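Local coordinates for protein methylmalonyl-CoA carboxyltransferase 5S subunit (Propionibacterium freudenreichii subsp. shermanii, PDB 1RQB) that catalyses the transfer of a carboxyl group from the biotin of the 1.3S subunit to pyruvate, forming oxaloacetate, with a bound cobalt ion as cofactor, at residues L451-A454 with V459-V462; R121-S126 with D132-F137; A41-M46 with Y72-R77; K125-G130 with A156-Q161; M101-Q106 with A147-A152. All coordinates share one frame; numbering follows the deposited sequence.

Contacts 2, 4 and 5 belong to one side of the TIM barrel. Contacts 2 and 4 share helix 116-128, contact 5 uses helix 144-155 and contact 4 the turn just after it, and strands 99-103, 133-136 and 159-163 are neighbours in the same parallel sheet. Contacts 2 and 5 are buried: an aromatic edge against a serine methylene in one, small residues with two bridging waters in the other. Contact 4 lies at the surface, where alanines and a lysine chain suffice. Contact 3, buried near the substrate site, relies on a serine-to-carbonyl hydrogen bond. Contact 1, in the carboxylase domain, is apolar and buried; its Thr-452 hydroxyl reaches Tyr-72 of contact 3.

Contact 1 (L451-A454 with V459-V462); sequences LTYA and VAPV
Ala-460 presses its methyl group against Tyr-453, and this apolar packing is the substance of the contact between 451-454 and 459-462. The CB of Ala-460 lies 3.7 Å from Tyr-453 CA and 3.9 Å from Tyr-453 CD1, so it fits the angle between the backbone and the ring. It meets the ring at its edge, near the ring plane, and not over a face. The tyrosine has CG anti to the backbone N (chi1 176°), which sets the ring beside its own carbonyl carbon and brings CD1 up to the methyl. Thr-452 adds its own methyl, CG2, at a looser 4.4 Å from Ala-460 CB. Alanine suits this place because the backbones come close, with 5.2 Å between the CA atoms of Tyr-453 and Ala-460.

No hydrogen bond crosses between the segments; the polar groups of the first helix are used elsewhere. Tyr-453 OH bonds to Glu-436 OE1. Thr-452 OG1 pairs with Tyr-72 OH and with the carbonyl of Glu-448 one turn back.

The contact joins helix 447-455 to helix 460-466 across a short connection within the conserved carboxylase domain. Helix 430-437 flanks it through Gln-433 and Ala-437, which touch Tyr-453, while Thr-452 and Val-459 pack on Ile-76 of helix 71-77.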
# COMPACT_ATOMS: atom_id res chain seq x y z
N LEU A 451 -24.89 -0.30 -31.38
CA LEU A 451 -23.90 0.47 -30.61
C LEU A 451 -22.60 -0.33 -30.54
O LEU A 451 -21.51 0.22 -30.70
CB LEU A 451 -24.43 0.76 -29.20
CG LEU A 451 -25.54 1.81 -29.19
CD1 LEU A 451 -26.28 1.80 -27.88
CD2 LEU A 451 -24.93 3.19 -29.46
N THR A 452 -22.70 -1.64 -30.32
CA THR A 452 -21.48 -2.45 -30.24
C THR A 452 -20.71 -2.33 -31.56
O THR A 452 -19.49 -2.21 -31.57
CB THR A 452 -21.80 -3.93 -29.95
OG1 THR A 452 -22.35 -4.04 -28.63
CG2 THR A 452 -20.53 -4.79 -30.01
N TYR A 453 -21.44 -2.36 -32.67
CA TYR A 453 -20.80 -2.25 -33.99
C TYR A 453 -20.21 -0.85 -34.19
O TYR A 453 -19.11 -0.71 -34.72
CB TYR A 453 -21.82 -2.53 -35.10
CG TYR A 453 -21.24 -2.33 -36.47
CD1 TYR A 453 -20.31 -3.23 -36.99
CD2 TYR A 453 -21.57 -1.20 -37.23
CE1 TYR A 453 -19.72 -3.02 -38.24
CE2 TYR A 453 -20.98 -0.98 -38.48
CZ TYR A 453 -20.06 -1.89 -38.98
OH TYR A 453 -19.46 -1.66 -40.19
N ALA A 454 -20.92 0.18 -33.76
CA ALA A 454 -20.43 1.55 -33.93
C ALA A 454 -19.17 1.79 -33.08
O ALA A 454 -18.25 2.49 -33.50
CB ALA A 454 -21.52 2.56 -33.54
N VAL A 459 -14.29 -5.69 -34.07
CA VAL A 459 -14.49 -6.82 -33.16
C VAL A 459 -15.93 -7.33 -33.24
O VAL A 459 -16.19 -8.52 -33.09
CB VAL A 459 -14.20 -6.41 -31.69
CG1 VAL A 459 -14.44 -7.60 -30.76
CG2 VAL A 459 -12.78 -5.90 -31.57
N ALA A 460 -16.86 -6.42 -33.48
CA ALA A 460 -18.29 -6.75 -33.55
C ALA A 460 -18.57 -7.97 -34.43
O ALA A 460 -19.32 -8.86 -34.04
CB ALA A 460 -19.09 -5.54 -34.05
N PRO A 461 -17.98 -8.03 -35.64
CA PRO A 461 -18.25 -9.20 -36.49
C PRO A 461 -17.93 -10.55 -35.84
O PRO A 461 -18.75 -11.47 -35.86
CB PRO A 461 -17.36 -8.95 -37.71
CG PRO A 461 -17.37 -7.45 -37.81
CD PRO A 461 -17.17 -7.04 -36.36
N VAL A 462 -16.74 -10.66 -35.27
CA VAL A 462 -16.32 -11.92 -34.62
C VAL A 462 -17.18 -12.19 -33.39
O VAL A 462 -17.63 -13.31 -33.16
CB VAL A 462 -14.84 -11.85 -34.20
CG1 VAL A 462 -14.48 -13.09 -33.37
CG2 VAL A 462 -13.96 -11.79 -35.43

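Contact 2 (R121-S126 with D132-F137); sequences RFVDKS and DVFRVF
Phe-134 points its ring from strand 133-136 into the side of helix 116-128, where Ser-126 and Val-123 receive it. The ring arrives edge first: the CB of Ser-126 sits near the ring plane, 3.6 Å from Phe-134 CE2 and 3.8 Å from its CZ. Val-123 comes at the same end of the ring from an oblique direction, its carbonyl O 4.0 Å from Phe-134 CZ, and its CG1 adds a looser apolar touch to CE2. A large flat side chain suits the strand position, since it must span the gap between sheet and helix, where the CA atoms of Val-123 and Phe-134 are 8.8 Å apart.

Ser-126 offers the ring its methylene and turns its hydroxyl elsewhere. With OG beside the backbone N (chi1 -71°), the hydroxyl folds back along the helix and donates to Phe-122 O, at 3.0 Å. That oxygen also takes the backbone N-H of Ser-126, at 2.9 Å, and the hydroxyl reaches it from above the carbonyl plane, 42° out of it. Val-153 of helix 144-155 packs on both Val-123 and Phe-134, and Lys-158 also touches the ring.

The two segments belong to the beta-alpha-beta unit of strand 99-103, helix 116-128 and strand 133-136 in the TIM barrel. The contact is dispersive, with no hydrogen bond between the segments; serine probably suits this buried, largely apolar layer because its hydroxyl is satisfied within its own helix, presenting only carbon to the aromatic edge.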
# COMPACT_ATOMS: atom_id res chain seq x y z
N ARG A 121 -28.26 8.07 -28.08
CA ARG A 121 -28.76 6.68 -28.04
C ARG A 121 -28.00 5.82 -27.03
O ARG A 121 -28.60 4.98 -26.36
CB ARG A 121 -28.69 6.04 -29.42
CG ARG A 121 -29.71 6.65 -30.39
CD ARG A 121 -29.62 5.99 -31.73
NE ARG A 121 -30.65 6.45 -32.66
CZ ARG A 121 -31.88 5.95 -32.73
NH1 ARG A 121 -32.25 4.97 -31.91
NH2 ARG A 121 -32.74 6.42 -33.62
N PHE A 122 -26.68 6.01 -26.92
CA PHE A 122 -25.90 5.19 -25.98
C PHE A 122 -26.33 5.49 -24.55
O PHE A 122 -26.58 4.59 -23.75
CB PHE A 122 -24.40 5.48 -26.12
CG PHE A 122 -23.55 4.62 -25.21
CD1 PHE A 122 -23.03 3.41 -25.66
CD2 PHE A 122 -23.32 4.99 -23.88
CE1 PHE A 122 -22.29 2.57 -24.81
CE2 PHE A 122 -22.57 4.15 -23.01
CZ PHE A 122 -22.06 2.94 -23.48
N VAL A 123 -26.40 6.77 -24.21
CA VAL A 123 -26.78 7.16 -22.85
C VAL A 123 -28.21 6.68 -22.55
O VAL A 123 -28.48 6.16 -21.47
CB VAL A 123 -26.66 8.69 -22.68
CG1 VAL A 123 -27.26 9.12 -21.36
CG2 VAL A 123 -25.20 9.08 -22.77
N ASP A 124 -29.11 6.85 -23.52
CA ASP A 124 -30.50 6.42 -23.34
C ASP A 124 -30.57 4.92 -23.03
O ASP A 124 -31.27 4.51 -22.11
CB ASP A 124 -31.34 6.75 -24.58
CG ASP A 124 -32.74 6.17 -24.52
OD1 ASP A 124 -32.98 5.11 -25.14
OD2 ASP A 124 -33.61 6.76 -23.83
N LYS A 125 -29.88 4.08 -23.80
CA LYS A 125 -29.90 2.63 -23.57
C LYS A 125 -29.20 2.26 -22.27
O LYS A 125 -29.61 1.32 -21.58
CB LYS A 125 -29.28 1.87 -24.76
CG LYS A 125 -30.20 1.81 -25.97
CD LYS A 125 -31.46 1.01 -25.58
CE LYS A 125 -32.47 0.95 -26.71
NZ LYS A 125 -33.71 0.25 -26.26
N SER A 126 -28.12 2.96 -21.93
CA SER A 126 -27.42 2.70 -20.67
C SER A 126 -28.39 2.94 -19.51
O SER A 126 -28.52 2.11 -18.60
CB SER A 126 -26.22 3.63 -20.52
OG SER A 126 -25.19 3.28 -21.43
N ASP A 132 -27.21 4.34 -13.16
CA ASP A 132 -27.72 5.41 -12.30
C ASP A 132 -26.80 6.64 -12.33
O ASP A 132 -27.27 7.77 -12.47
CB ASP A 132 -27.82 4.94 -10.83
CG ASP A 132 -28.85 3.83 -10.64
OD1 ASP A 132 -30.03 4.05 -11.00
OD2 ASP A 132 -28.47 2.75 -10.12
N VAL A 133 -25.50 6.42 -12.15
CA VAL A 133 -24.54 7.53 -12.12
C VAL A 133 -23.60 7.42 -13.32
O VAL A 133 -23.02 6.37 -13.58
CB VAL A 133 -23.68 7.49 -10.81
CG1 VAL A 133 -22.68 8.63 -10.81
CG2 VAL A 133 -24.59 7.57 -9.58
N PHE A 134 -23.47 8.52 -14.05
CA PHE A 134 -22.59 8.55 -15.23
C PHE A 134 -21.41 9.49 -14.97
O PHE A 134 -21.58 10.70 -14.88
CB PHE A 134 -23.34 9.06 -16.46
CG PHE A 134 -24.42 8.13 -16.96
CD1 PHE A 134 -25.65 8.06 -16.32
CD2 PHE A 134 -24.21 7.37 -18.12
CE1 PHE A 134 -26.69 7.24 -16.84
CE2 PHE A 134 -25.22 6.56 -18.64
CZ PHE A 134 -26.46 6.50 -17.99
N ARG A 135 -20.22 8.93 -14.82
CA ARG A 135 -19.04 9.79 -14.65
C ARG A 135 -18.53 10.11 -16.05
O ARG A 135 -17.93 9.27 -16.71
CB ARG A 135 -17.98 9.10 -13.80
CG ARG A 135 -16.67 9.90 -13.68
CD ARG A 135 -15.70 9.25 -12.70
NE ARG A 135 -16.19 9.32 -11.33
CZ ARG A 135 -15.64 8.70 -10.29
NH1 ARG A 135 -14.57 7.94 -10.47
NH2 ARG A 135 -16.14 8.88 -9.07
N VAL A 136 -18.79 11.33 -16.51
CA VAL A 136 -18.39 11.73 -17.87
C VAL A 136 -17.05 12.46 -17.82
O VAL A 136 -16.90 13.42 -17.06
CB VAL A 136 -19.45 12.68 -18.48
CG1 VAL A 136 -19.11 12.96 -19.94
CG2 VAL A 136 -20.84 12.04 -18.38
N PHE A 137 -16.08 12.02 -18.61
CA PHE A 137 -14.78 12.71 -18.60
C PHE A 137 -14.23 12.89 -20.01
O PHE A 137 -14.74 12.34 -20.99
CB PHE A 137 -13.77 11.96 -17.70
CG PHE A 137 -13.06 10.80 -18.38
CD1 PHE A 137 -11.73 10.92 -18.77
CD2 PHE A 137 -13.72 9.60 -18.62
CE1 PHE A 137 -11.07 9.85 -19.39
CE2 PHE A 137 -13.07 8.53 -19.24
CZ PHE A 137 -11.74 8.66 -19.63

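Contact 3 (A41-M46 with Y72-R77); sequences ATRMAM and YDSCIR
Ser-74 of helix 71-77 donates its hydroxyl to the carbonyl of Thr-42, the one hydrogen bond between the segments. OG and Thr-42 O lie 2.7 Å apart, and the donor approaches from above the carbonyl plane, 48° out of it. Having OG anti to the backbone N (chi1 -178°) turns the hydroxyl outward from the helix to reach the loop.

Van der Waals packing accompanies the bond. The methyl CG2 of Thr-42 rests 3.8 Å from Ser-74 CB, and Thr-42 CB stands 3.9 Å from the same methylene, so the small serine presents both a donor and a carbon surface to the threonine. Replacing Ser-74 by an alanine would probably leave Thr-42 O without this donor and the loop less firmly tied to the helix.

Charged groups hold each side in shape. Arg-43 NH1 bonds to Ala-41 O at 3.0 Å, in the carbonyl plane and on a lone pair, bracing the turn; its guanidinium also makes a cation-pi contact with Phe-78. On the helix, Arg-77 grips Asp-73 side-on, NE and NH2 both meeting the single oxygen OD1, each at 2.7 Å.

Ala-41 and Thr-42 both have positive phi, a backbone shape that probably benefits from such fixing. The Thr-42 side chain is also about 3 Å from that of Gln-37 and about 4 Å from that of Ala-70, both substrate-binding residues. A short neutral bond, with ionic pairing kept within each segment, thus joins the loop to the helix beside the substrate site.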
# COMPACT_ATOMS: atom_id res chain seq x y z
N ALA A 41 -5.69 -6.38 -16.18
CA ALA A 41 -6.00 -6.07 -17.59
C ALA A 41 -7.48 -6.23 -17.93
O ALA A 41 -7.81 -6.67 -19.04
CB ALA A 41 -5.13 -6.98 -18.49
N THR A 42 -8.37 -5.90 -17.00
CA THR A 42 -9.82 -5.93 -17.25
C THR A 42 -10.31 -7.33 -17.65
O THR A 42 -11.36 -7.46 -18.26
CB THR A 42 -10.21 -4.98 -18.42
OG1 THR A 42 -9.29 -3.88 -18.51
CG2 THR A 42 -11.61 -4.42 -18.21
N ARG A 43 -9.60 -8.38 -17.25
CA ARG A 43 -9.97 -9.74 -17.67
C ARG A 43 -10.96 -10.43 -16.73
O ARG A 43 -11.35 -11.57 -16.98
CB ARG A 43 -8.73 -10.61 -17.78
CG ARG A 43 -7.74 -10.23 -18.88
CD ARG A 43 -8.42 -10.25 -20.24
NE ARG A 43 -7.46 -10.42 -21.34
CZ ARG A 43 -6.63 -9.49 -21.79
NH1 ARG A 43 -6.60 -8.28 -21.26
NH2 ARG A 43 -5.82 -9.80 -22.79
N MSE A 44 -11.41 -9.76 -15.67
CA MSE A 44 -12.31 -10.42 -14.71
C MSE A 44 -13.57 -10.96 -15.39
O MSE A 44 -14.33 -10.22 -16.01
CB MSE A 44 -12.73 -9.47 -13.60
CG MSE A 44 -13.71 -10.13 -12.66
SE MSE A 44 -12.76 -10.98 -11.24
CE MSE A 44 -12.73 -9.50 -10.15
N ALA A 45 -13.83 -12.25 -15.19
CA ALA A 45 -15.01 -12.90 -15.78
C ALA A 45 -16.23 -12.68 -14.89
O ALA A 45 -16.13 -12.69 -13.66
CB ALA A 45 -14.75 -14.40 -15.94
N MSE A 46 -17.38 -12.50 -15.52
CA MSE A 46 -18.64 -12.26 -14.79
C MSE A 46 -18.89 -13.39 -13.79
O MSE A 46 -19.35 -13.15 -12.68
CB MSE A 46 -19.81 -12.16 -15.78
CG MSE A 46 -21.12 -11.79 -15.11
SE MSE A 46 -20.95 -10.07 -14.16
CE MSE A 46 -22.79 -9.46 -14.36
N TYR A 72 -16.15 -2.68 -21.63
CA TYR A 72 -16.98 -3.00 -22.81
C TYR A 72 -16.10 -3.74 -23.82
O TYR A 72 -16.43 -4.83 -24.28
CB TYR A 72 -17.53 -1.70 -23.41
CG TYR A 72 -18.73 -1.86 -24.32
CD1 TYR A 72 -19.99 -1.42 -23.91
CD2 TYR A 72 -18.60 -2.38 -25.61
CE1 TYR A 72 -21.10 -1.48 -24.76
CE2 TYR A 72 -19.70 -2.45 -26.48
CZ TYR A 72 -20.94 -1.99 -26.04
OH TYR A 72 -22.03 -2.02 -26.89
N ASP A 73 -14.96 -3.14 -24.12
CA ASP A 73 -13.99 -3.74 -25.06
C ASP A 73 -13.58 -5.14 -24.58
O ASP A 73 -13.55 -6.09 -25.36
CB ASP A 73 -12.74 -2.87 -25.16
CG ASP A 73 -11.63 -3.54 -25.97
OD1 ASP A 73 -11.69 -3.50 -27.21
OD2 ASP A 73 -10.71 -4.12 -25.36
N SER A 74 -13.24 -5.28 -23.30
CA SER A 74 -12.78 -6.58 -22.79
C SER A 74 -13.85 -7.66 -22.94
O SER A 74 -13.55 -8.80 -23.28
CB SER A 74 -12.39 -6.47 -21.32
OG SER A 74 -11.89 -7.73 -20.87
N CYS A 75 -15.09 -7.30 -22.66
CA CYS A 75 -16.19 -8.27 -22.76
C CYS A 75 -16.27 -8.87 -24.16
O CYS A 75 -16.30 -10.09 -24.32
CB CYS A 75 -17.53 -7.60 -22.44
SG CYS A 75 -17.89 -7.44 -20.67
N ILE A 76 -16.29 -8.03 -25.19
CA ILE A 76 -16.47 -8.56 -26.55
C ILE A 76 -15.16 -9.01 -27.19
O ILE A 76 -15.17 -9.83 -28.10
CB ILE A 76 -17.11 -7.52 -27.48
CG1 ILE A 76 -16.15 -6.35 -27.67
CG2 ILE A 76 -18.44 -7.03 -26.89
CD1 ILE A 76 -16.68 -5.30 -28.61
N ARG A 77 -14.02 -8.50 -26.73
CA ARG A 77 -12.77 -8.86 -27.41
C ARG A 77 -12.11 -10.09 -26.79
O ARG A 77 -11.53 -10.91 -27.50
CB ARG A 77 -11.80 -7.67 -27.37
CG ARG A 77 -10.54 -7.83 -28.21
CD ARG A 77 -9.55 -6.67 -28.01
NE ARG A 77 -10.10 -5.35 -28.33
CZ ARG A 77 -10.09 -4.80 -29.54
NH1 ARG A 77 -9.57 -5.46 -30.57
NH2 ARG A 77 -10.60 -3.59 -29.72

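Contact 4 (K125-G130 with A156-Q161); sequences KSAENG and AGKHAQ
With CG beside the backbone N (chi1 -58°) and a bend at chi2 (-55°), the chain of Lys-158 turns and then runs straight past Ala-127 CB. CG lies 3.9 Å and CE 4.0 Å from Ala-127 CB, so the aliphatic chain passes alongside the methyl. From its other neighbour, Ala-156, the methyl receives a second methyl: the CB atoms of Ala-127 and Ala-156 meet tip to tip at 3.7 Å. Alanine suits both places because the backbones approach closely, and lysine can lend its aliphatic part to such packing at the protein surface while its amine continues beyond.

Gly-130 and Gly-157 are the residues at which the chain leaves the two helices, each in a Schellman motif with positive phi. At Gly-130 a side chain would strike the carbonyl O of Asn-129. Just before it, Asn-129 ND2 bonds back to Lys-125 O at 2.9 Å, arriving from the face of that carbonyl plane opposite to the backbone N of Asn-129; its second partner is Glu-448 OE1. A salt bridge from Lys-125 NZ to Glu-128 OE1, at 3.1 Å, spans the last turn.

The contact joins the C-terminal end of helix 116-128 to the link between helix 144-155 and strand 159-163. Lys-158 also touches Phe-134 of strand 133-136 and Val-153 of helix 144-155, while Asn-129 packs on Trp-84 and Leu-87 of helix 83-93.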
# COMPACT_ATOMS: atom_id res chain seq x y z
N LYS A 125 -29.88 4.08 -23.80
CA LYS A 125 -29.90 2.63 -23.57
C LYS A 125 -29.20 2.26 -22.27
O LYS A 125 -29.61 1.32 -21.58
CB LYS A 125 -29.28 1.87 -24.76
CG LYS A 125 -30.20 1.81 -25.97
CD LYS A 125 -31.46 1.01 -25.58
CE LYS A 125 -32.47 0.95 -26.71
NZ LYS A 125 -33.71 0.25 -26.26
N SER A 126 -28.12 2.96 -21.93
CA SER A 126 -27.42 2.70 -20.67
C SER A 126 -28.39 2.94 -19.51
O SER A 126 -28.52 2.11 -18.60
CB SER A 126 -26.22 3.63 -20.52
OG SER A 126 -25.19 3.28 -21.43
N ALA A 127 -29.09 4.07 -19.54
CA ALA A 127 -30.05 4.41 -18.49
C ALA A 127 -31.20 3.40 -18.47
O ALA A 127 -31.64 2.95 -17.41
CB ALA A 127 -30.60 5.82 -18.72
N GLU A 128 -31.69 3.05 -19.65
CA GLU A 128 -32.81 2.11 -19.76
C GLU A 128 -32.44 0.75 -19.16
O GLU A 128 -33.28 0.08 -18.57
CB GLU A 128 -33.18 1.92 -21.23
CG GLU A 128 -34.40 1.06 -21.47
CD GLU A 128 -34.66 0.85 -22.95
OE1 GLU A 128 -34.51 1.82 -23.72
OE2 GLU A 128 -35.01 -0.29 -23.33
N ASN A 129 -31.19 0.35 -19.33
CA ASN A 129 -30.74 -0.96 -18.84
C ASN A 129 -30.32 -0.92 -17.37
O ASN A 129 -29.92 -1.94 -16.81
CB ASN A 129 -29.64 -1.49 -19.75
CG ASN A 129 -30.20 -2.13 -21.02
OD1 ASN A 129 -30.85 -3.17 -20.95
ND2 ASN A 129 -29.98 -1.50 -22.17
N GLY A 130 -30.42 0.25 -16.73
CA GLY A 130 -30.10 0.34 -15.31
C GLY A 130 -29.04 1.28 -14.75
O GLY A 130 -28.94 1.41 -13.53
N ALA A 156 -32.28 11.67 -19.38
CA ALA A 156 -32.68 10.34 -18.91
C ALA A 156 -33.04 10.38 -17.43
O ALA A 156 -33.47 9.37 -16.86
CB ALA A 156 -31.56 9.34 -19.15
N GLY A 157 -32.87 11.53 -16.80
CA GLY A 157 -33.19 11.67 -15.39
C GLY A 157 -32.18 11.01 -14.46
O GLY A 157 -32.48 10.73 -13.30
N LYS A 158 -30.96 10.79 -14.95
CA LYS A 158 -29.93 10.13 -14.13
C LYS A 158 -28.96 11.17 -13.56
O LYS A 158 -29.09 12.37 -13.80
CB LYS A 158 -29.20 9.08 -14.96
CG LYS A 158 -30.16 8.03 -15.53
CD LYS A 158 -30.98 7.37 -14.42
CE LYS A 158 -31.95 6.33 -15.00
NZ LYS A 158 -32.83 5.72 -13.94
N HIS A 159 -27.99 10.69 -12.79
CA HIS A 159 -27.01 11.55 -12.11
C HIS A 159 -25.80 11.79 -13.02
O HIS A 159 -25.10 10.85 -13.39
CB HIS A 159 -26.55 10.88 -10.81
CG HIS A 159 -25.61 11.70 -9.99
ND1 HIS A 159 -25.95 12.18 -8.74
CD2 HIS A 159 -24.35 12.13 -10.22
CE1 HIS A 159 -24.93 12.86 -8.24
NE2 HIS A 159 -23.95 12.85 -9.12
N ALA A 160 -25.55 13.06 -13.37
CA ALA A 160 -24.42 13.39 -14.24
C ALA A 160 -23.25 13.88 -13.39
O ALA A 160 -23.34 14.90 -12.71
CB ALA A 160 -24.82 14.46 -15.24
N GLN A 161 -22.15 13.15 -13.44
CA GLN A 161 -20.97 13.53 -12.66
C GLN A 161 -19.89 14.02 -13.63
O GLN A 161 -19.30 13.23 -14.37
CB GLN A 161 -20.48 12.33 -11.85
CG GLN A 161 -19.32 12.64 -10.93
CD GLN A 161 -19.10 11.53 -9.91
OE1 GLN A 161 -18.29 10.63 -10.11
NE2 GLN A 161 -19.84 11.59 -8.81

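Contact 5 (M101-Q106 with A147-A152); sequences MLLRGQ and AHAMAA
The TIM barrel fold brings together Leu-103, Gly-105 and Gln-106, at the C-terminal end of strand 99-103 and just past it, with His-148 and Ala-149 of helix 144-155. That helix follows strand 133-136, the neighbour of strand 99-103 in the parallel sheet, so the contact packs a strand end and its loop against the helix of the next step round the barrel.

Ala-149 is the partner of both Leu-103 and Gly-105. Its CB lies 4.3 Å from Gly-105 CA and 4.4 Å from Leu-103 CD2, both loose contacts. Small residues fit here because the CA atoms of Gly-105 and Ala-149 stand 5.7 Å apart, and glycine also suits the positive phi of its backbone. Leucine supplies apolar surface to the layer between strands and helices, where it also meets Phe-122 of helix 116-128, and Ala-149 also packs on Val-136.

The end of the Gln-106 side chain comes up to His-148. With CG anti to its own N (chi1 -158°) and a bend at chi2, its amide crosses the His-148 side chain at an angle, the two planes 44° apart, and OE1 lies 3.8 Å from His-148 CB. Its NE2 is bound to Tyr-114 O and Asp-116 OD1, while His-148 NE2 pairs with Asp-120 OD2.

Direct polar bonding is replaced by water: two molecules stand 2.9 Å and 2.8 Å from Gln-106 OE1, the first accepting from Ala-149 N and the second from His-148 N.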
# COMPACT_ATOMS: atom_id res chain seq x y z
N MSE A 101 -20.90 4.19 -13.96
CA MSE A 101 -20.02 3.84 -15.09
C MSE A 101 -19.11 5.03 -15.40
O MSE A 101 -19.38 6.15 -14.98
CB MSE A 101 -20.81 3.51 -16.36
CG MSE A 101 -21.50 4.73 -17.01
SE MSE A 101 -22.21 4.35 -18.82
CE MSE A 101 -20.57 3.70 -19.63
N LEU A 102 -18.04 4.75 -16.13
CA LEU A 102 -17.09 5.77 -16.60
C LEU A 102 -17.33 5.88 -18.11
O LEU A 102 -17.28 4.88 -18.81
CB LEU A 102 -15.64 5.33 -16.34
CG LEU A 102 -14.59 6.34 -16.81
CD1 LEU A 102 -14.67 7.59 -15.94
CD2 LEU A 102 -13.18 5.74 -16.75
N LEU A 103 -17.60 7.09 -18.58
CA LEU A 103 -17.90 7.33 -20.00
C LEU A 103 -17.03 8.47 -20.51
O LEU A 103 -17.06 9.57 -19.95
CB LEU A 103 -19.38 7.70 -20.14
CG LEU A 103 -19.91 7.90 -21.55
CD1 LEU A 103 -19.87 6.57 -22.31
CD2 LEU A 103 -21.34 8.43 -21.48
N ARG A 104 -16.28 8.24 -21.59
CA ARG A 104 -15.35 9.27 -22.08
C ARG A 104 -16.02 10.27 -23.03
O ARG A 104 -15.64 10.41 -24.19
CB ARG A 104 -14.12 8.61 -22.71
CG ARG A 104 -12.97 9.60 -23.02
CD ARG A 104 -11.65 8.89 -23.32
NE ARG A 104 -11.67 8.05 -24.51
CZ ARG A 104 -11.13 8.40 -25.67
NH1 ARG A 104 -10.52 9.57 -25.79
NH2 ARG A 104 -11.16 7.57 -26.71
N GLY A 105 -17.03 10.96 -22.52
CA GLY A 105 -17.72 11.98 -23.30
C GLY A 105 -18.15 11.65 -24.71
O GLY A 105 -18.80 10.63 -24.96
N GLN A 106 -17.77 12.50 -25.66
CA GLN A 106 -18.17 12.36 -27.06
C GLN A 106 -17.59 11.09 -27.68
O GLN A 106 -18.08 10.62 -28.71
CB GLN A 106 -17.71 13.59 -27.85
CG GLN A 106 -18.49 13.84 -29.14
CD GLN A 106 -19.90 14.31 -28.85
OE1 GLN A 106 -20.13 15.02 -27.87
NE2 GLN A 106 -20.85 13.95 -29.71
N ALA A 147 -20.12 18.05 -22.72
CA ALA A 147 -21.42 18.75 -22.70
C ALA A 147 -22.59 17.93 -23.24
O ALA A 147 -23.64 17.88 -22.60
CB ALA A 147 -21.30 20.07 -23.48
N HIS A 148 -22.47 17.31 -24.40
CA HIS A 148 -23.64 16.61 -24.94
C HIS A 148 -23.99 15.34 -24.16
O HIS A 148 -25.17 15.05 -23.94
CB HIS A 148 -23.46 16.25 -26.41
CG HIS A 148 -24.75 15.89 -27.08
ND1 HIS A 148 -25.76 16.81 -27.29
CD2 HIS A 148 -25.23 14.70 -27.52
CE1 HIS A 148 -26.80 16.21 -27.83
NE2 HIS A 148 -26.51 14.93 -27.98
N ALA A 149 -22.99 14.58 -23.75
CA ALA A 149 -23.24 13.33 -23.00
C ALA A 149 -23.97 13.67 -21.69
O ALA A 149 -24.91 13.00 -21.29
CB ALA A 149 -21.92 12.62 -22.69
N MSE A 150 -23.54 14.75 -21.05
CA MSE A 150 -24.15 15.11 -19.77
C MSE A 150 -25.59 15.60 -19.94
O MSE A 150 -26.42 15.39 -19.06
CB MSE A 150 -23.30 16.13 -19.06
CG MSE A 150 -22.01 15.49 -18.69
SE MSE A 150 -21.42 16.28 -17.13
CE MSE A 150 -20.42 17.54 -18.05
N ALA A 151 -25.87 16.27 -21.05
CA ALA A 151 -27.25 16.72 -21.29
C ALA A 151 -28.13 15.48 -21.50
O ALA A 151 -29.28 15.43 -21.06
CB ALA A 151 -27.32 17.62 -22.52
N ALA A 152 -27.57 14.48 -22.17
CA ALA A 152 -28.30 13.23 -22.42
C ALA A 152 -28.54 12.51 -21.10
O ALA A 152 -29.58 11.88 -20.90
CB ALA A 152 -27.50 12.35 -23.38
O HOH W 1 -20.38 14.53 -25.07
O HOH W 2 -20.37 17.46 -26.57